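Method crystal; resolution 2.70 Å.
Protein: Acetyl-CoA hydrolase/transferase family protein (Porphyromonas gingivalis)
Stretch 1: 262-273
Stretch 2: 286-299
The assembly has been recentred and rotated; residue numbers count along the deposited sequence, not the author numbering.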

# COMPACT_ATOMS: atom_id res chain seq x y z
N VAL A 262 -16.04 10.79 15.08
CA VAL A 262 -15.76 9.40 15.42
C VAL A 262 -14.42 9.35 16.13
O VAL A 262 -14.31 8.80 17.22
N ALA A 263 -13.42 9.95 15.50
CA ALA A 263 -12.07 10.02 16.05
C ALA A 263 -12.12 10.55 17.48
O ALA A 263 -11.48 9.99 18.37
N ASN A 264 -12.86 11.64 17.69
CA ASN A 264 -12.99 12.24 19.01
C ASN A 264 -13.60 11.25 19.99
O ASN A 264 -13.20 11.19 21.15
N ALA A 265 -14.58 10.49 19.52
CA ALA A 265 -15.25 9.51 20.35
C ALA A 265 -14.28 8.37 20.68
O ALA A 265 -14.23 7.90 21.82
N VAL A 266 -13.50 7.95 19.69
CA VAL A 266 -12.53 6.88 19.88
C VAL A 266 -11.52 7.31 20.93
O VAL A 266 -11.28 6.58 21.90
N LEU A 267 -10.94 8.49 20.76
CA LEU A 267 -9.97 9.01 21.72
C LEU A 267 -10.56 9.10 23.12
O LEU A 267 -9.91 8.74 24.10
N GLY A 268 -11.80 9.57 23.21
CA GLY A 268 -12.45 9.68 24.51
C GLY A 268 -12.63 8.31 25.14
O GLY A 268 -12.35 8.12 26.32
N ALA A 269 -13.09 7.35 24.34
CA ALA A 269 -13.31 6.00 24.83
C ALA A 269 -12.02 5.40 25.38
O ALA A 269 -12.01 4.81 26.46
N LEU A 270 -10.94 5.54 24.63
CA LEU A 270 -9.63 5.04 25.05
C LEU A 270 -9.26 5.64 26.41
O LEU A 270 -8.83 4.92 27.32
N GLY A 271 -9.42 6.95 26.54
CA GLY A 271 -9.10 7.62 27.78
C GLY A 271 -9.95 7.13 28.95
O GLY A 271 -9.48 7.06 30.09
N ASP A 272 -11.21 6.77 28.68
CA ASP A 272 -12.09 6.31 29.74
C ASP A 272 -12.03 4.81 30.04
O ASP A 272 -12.61 4.33 31.01
N ASN A 273 -11.33 4.05 29.21
CA ASN A 273 -11.21 2.62 29.44
C ASN A 273 -9.89 2.41 30.18
O ASN A 273 -8.81 2.51 29.60
N ILE A 286 -2.77 16.41 15.31
CA ILE A 286 -3.08 16.38 16.72
C ILE A 286 -4.24 17.33 16.95
O ILE A 286 -4.13 18.53 16.66
N GLN A 287 -5.37 16.81 17.44
CA GLN A 287 -6.55 17.63 17.67
C GLN A 287 -6.79 17.92 19.15
O GLN A 287 -6.04 17.46 20.02
N ASP A 288 -7.84 18.69 19.43
CA ASP A 288 -8.20 19.04 20.80
C ASP A 288 -8.34 17.80 21.66
O ASP A 288 -7.83 17.75 22.77
N ALA A 289 -9.05 16.80 21.15
CA ALA A 289 -9.28 15.56 21.89
C ALA A 289 -8.00 14.95 22.44
O ALA A 289 -8.00 14.40 23.55
N VAL A 290 -6.91 15.04 21.68
CA VAL A 290 -5.62 14.49 22.11
C VAL A 290 -5.05 15.33 23.25
O VAL A 290 -4.57 14.81 24.25
N ILE A 291 -5.12 16.65 23.08
CA ILE A 291 -4.63 17.57 24.09
C ILE A 291 -5.35 17.33 25.43
O ILE A 291 -4.72 17.31 26.49
N ALA A 292 -6.66 17.15 25.36
CA ALA A 292 -7.47 16.93 26.55
C ALA A 292 -6.99 15.71 27.33
O ALA A 292 -6.86 15.77 28.55
N LEU A 293 -6.73 14.61 26.62
CA LEU A 293 -6.25 13.38 27.23
C LEU A 293 -4.83 13.54 27.75
O LEU A 293 -4.42 12.89 28.71
N MSE A 294 -4.09 14.44 27.10
CA MSE A 294 -2.71 14.73 27.47
C MSE A 294 -2.67 15.42 28.84
O MSE A 294 -1.84 15.09 29.69
N LYS A 295 -3.58 16.38 29.04
CA LYS A 295 -3.64 17.11 30.31
C LYS A 295 -4.04 16.19 31.47
O LYS A 295 -3.79 16.49 32.63
N LYS A 296 -4.67 15.06 31.15
CA LYS A 296 -5.08 14.11 32.17
C LYS A 296 -4.07 12.96 32.28
O LYS A 296 -4.33 11.94 32.93
N GLY A 297 -2.92 13.14 31.63
CA GLY A 297 -1.88 12.12 31.68
C GLY A 297 -2.29 10.86 30.93
O GLY A 297 -1.59 9.84 30.96
N ARG A 298 -3.43 10.93 30.25
CA ARG A 298 -3.96 9.81 29.50
C ARG A 298 -3.10 9.53 28.26
O ARG A 298 -2.88 8.39 27.88
N ILE A 299 -2.64 10.60 27.61
CA ILE A 299 -1.76 10.48 26.46
C ILE A 299 -0.42 11.05 26.95
O ILE A 299 -0.34 12.17 27.44

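This is a small, mainly apolar contact between two nearly parallel helices, with no hydrogen bond crossing it. The axes of helix 262-272 and helix 288-295 approach to 9.4 Å at an angle of 13°. About 439 Å² is buried, both sides summed.

Leu267 is the centre of the packing. It points toward the second stretch with chi1 m and chi2 t. Leu267 CD1 lies 3.6 Å from Ala289 CB and 3.8 Å from Val290 CG2. The same Leu267 CD1 is 3.7 Å from Gln287 CD, so the glutamine also packs against this methyl. Gln287 points toward the first helix with chi1 p.

Ala289 also points in. The backbones are close here: Ala289 CA is 5.8 Å from Asn264 CA. The CA-to-CB bond of Asn264 runs sideways, but chi1 m brings its amide nearer, with Asn264 ND2 3.5 Å from Ala289 CB.

One turn further on, Leu293 (m, t) points toward the first helix. Leu293 CD1 sits 4.0 Å from Leu267 CB and 3.1 Å from Leu267 O, a tight approach. Leu293 CD2 rests 3.8 Å from Gly271 CA. A CB on Gly271 would clash with this methyl, so the bare backbone makes room for the leucine.

Arg298 closes the far end. It points inward with chi1 t, then chi2 and chi3 p, which folds the side chain over the end of the first helix. Gly271 O and Leu270 O lie over one face of its guanidinium. Gly271 O is 3.2 Å from Arg298 NE, but the angle is too poor for a hydrogen bond. Arg298 NH1 is hydrogen-bonded elsewhere in the structure.

Asp272 and Lys296 are both exposed. Asp272 OD2 and Lys296 NZ are 4.3 Å apart. These opposite charges are near each other but beyond a salt bridge.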

# COMPACT_ATOMS: atom_id res chain seq x y z
CB VAL A 262 -15.70 8.51 14.17
CG1 VAL A 262 -15.33 7.09 14.55
CG2 VAL A 262 -17.05 8.50 13.50
CB ALA A 263 -11.20 10.93 15.20
CB ASN A 264 -13.87 13.48 18.94
CG ASN A 264 -13.20 14.62 18.24
OD1 ASN A 264 -13.86 15.57 17.82
ND2 ASN A 264 -11.89 14.55 18.11
CB ALA A 265 -16.48 8.96 19.63
CB VAL A 266 -11.82 6.54 18.55
CG1 VAL A 266 -10.70 5.55 18.79
CG2 VAL A 266 -12.81 5.93 17.58
CB LEU A 267 -9.48 10.39 21.27
CG LEU A 267 -8.57 10.38 20.04
CD1 LEU A 267 -8.40 11.78 19.50
CD2 LEU A 267 -7.23 9.78 20.41
CB ALA A 269 -13.86 5.14 23.72
CB LEU A 270 -8.57 5.41 24.02
CG LEU A 270 -8.67 4.77 22.63
CD1 LEU A 270 -7.75 5.52 21.67
CD2 LEU A 270 -8.29 3.28 22.69
CB ASP A 272 -13.53 6.73 29.45
CG ASP A 272 -13.85 8.13 29.97
OD1 ASP A 272 -15.01 8.57 29.79
OD2 ASP A 272 -12.96 8.80 30.55
CB ASN A 273 -11.21 1.86 28.13
CG ASN A 273 -11.44 0.38 28.32
OD1 ASN A 273 -10.71 -0.28 29.06
ND2 ASN A 273 -12.46 -0.15 27.66
CB ILE A 286 -1.85 16.81 17.54
CG1 ILE A 286 -0.67 15.90 17.16
CG2 ILE A 286 -2.12 16.71 19.01
CD1 ILE A 286 0.67 16.40 17.63
CB GLN A 287 -7.78 16.96 17.08
CG GLN A 287 -8.14 15.63 17.73
CD GLN A 287 -7.54 14.43 17.02
OE1 GLN A 287 -8.20 13.79 16.19
NE2 GLN A 287 -6.29 14.11 17.34
CB ASP A 288 -9.51 19.82 20.83
CG ASP A 288 -9.38 21.21 20.26
OD1 ASP A 288 -10.40 21.92 20.19
OD2 ASP A 288 -8.27 21.61 19.89
CB ALA A 289 -10.01 14.56 21.02
CB VAL A 290 -4.60 14.45 20.93
CG1 VAL A 290 -3.21 14.15 21.44
CG2 VAL A 290 -5.03 13.41 19.92
CB ILE A 291 -4.86 19.02 23.64
CG1 ILE A 291 -4.20 19.23 22.27
CG2 ILE A 291 -4.32 19.98 24.67
CD1 ILE A 291 -2.70 19.03 22.29
CB ALA A 292 -8.94 16.75 26.15
CB LEU A 293 -6.29 12.23 26.22
CG LEU A 293 -7.71 11.79 25.86
CD1 LEU A 293 -7.66 10.71 24.79
CD2 LEU A 293 -8.41 11.29 27.13
CB MSE A 294 -2.09 15.63 26.40
CG MSE A 294 -0.60 15.61 26.37
SE MSE A 294 0.05 16.48 24.79
CE MSE A 294 1.23 17.76 25.64
CB LYS A 295 -4.63 18.26 30.20
CG LYS A 295 -4.42 19.13 28.98
CD LYS A 295 -4.43 20.60 29.34
CE LYS A 295 -5.73 21.02 29.98
NZ LYS A 295 -5.57 22.38 30.56
CB LYS A 296 -6.47 13.54 31.84
CG LYS A 296 -7.54 14.61 31.68
CD LYS A 296 -8.93 14.00 31.67
CE LYS A 296 -9.11 12.99 30.53
NZ LYS A 296 -10.41 12.26 30.62
CB ARG A 298 -5.40 10.13 29.10
CG ARG A 298 -6.04 9.12 28.18
CD ARG A 298 -5.81 7.69 28.64
NE ARG A 298 -6.28 7.39 30.00
CZ ARG A 298 -6.30 6.16 30.50
NH1 ARG A 298 -5.90 5.14 29.74
NH2 ARG A 298 -6.72 5.94 31.74
CB ILE A 299 -2.28 11.30 25.24
CG1 ILE A 299 -3.43 10.55 24.57
CG2 ILE A 299 -1.15 11.51 24.23
CD1 ILE A 299 -3.96 11.22 23.33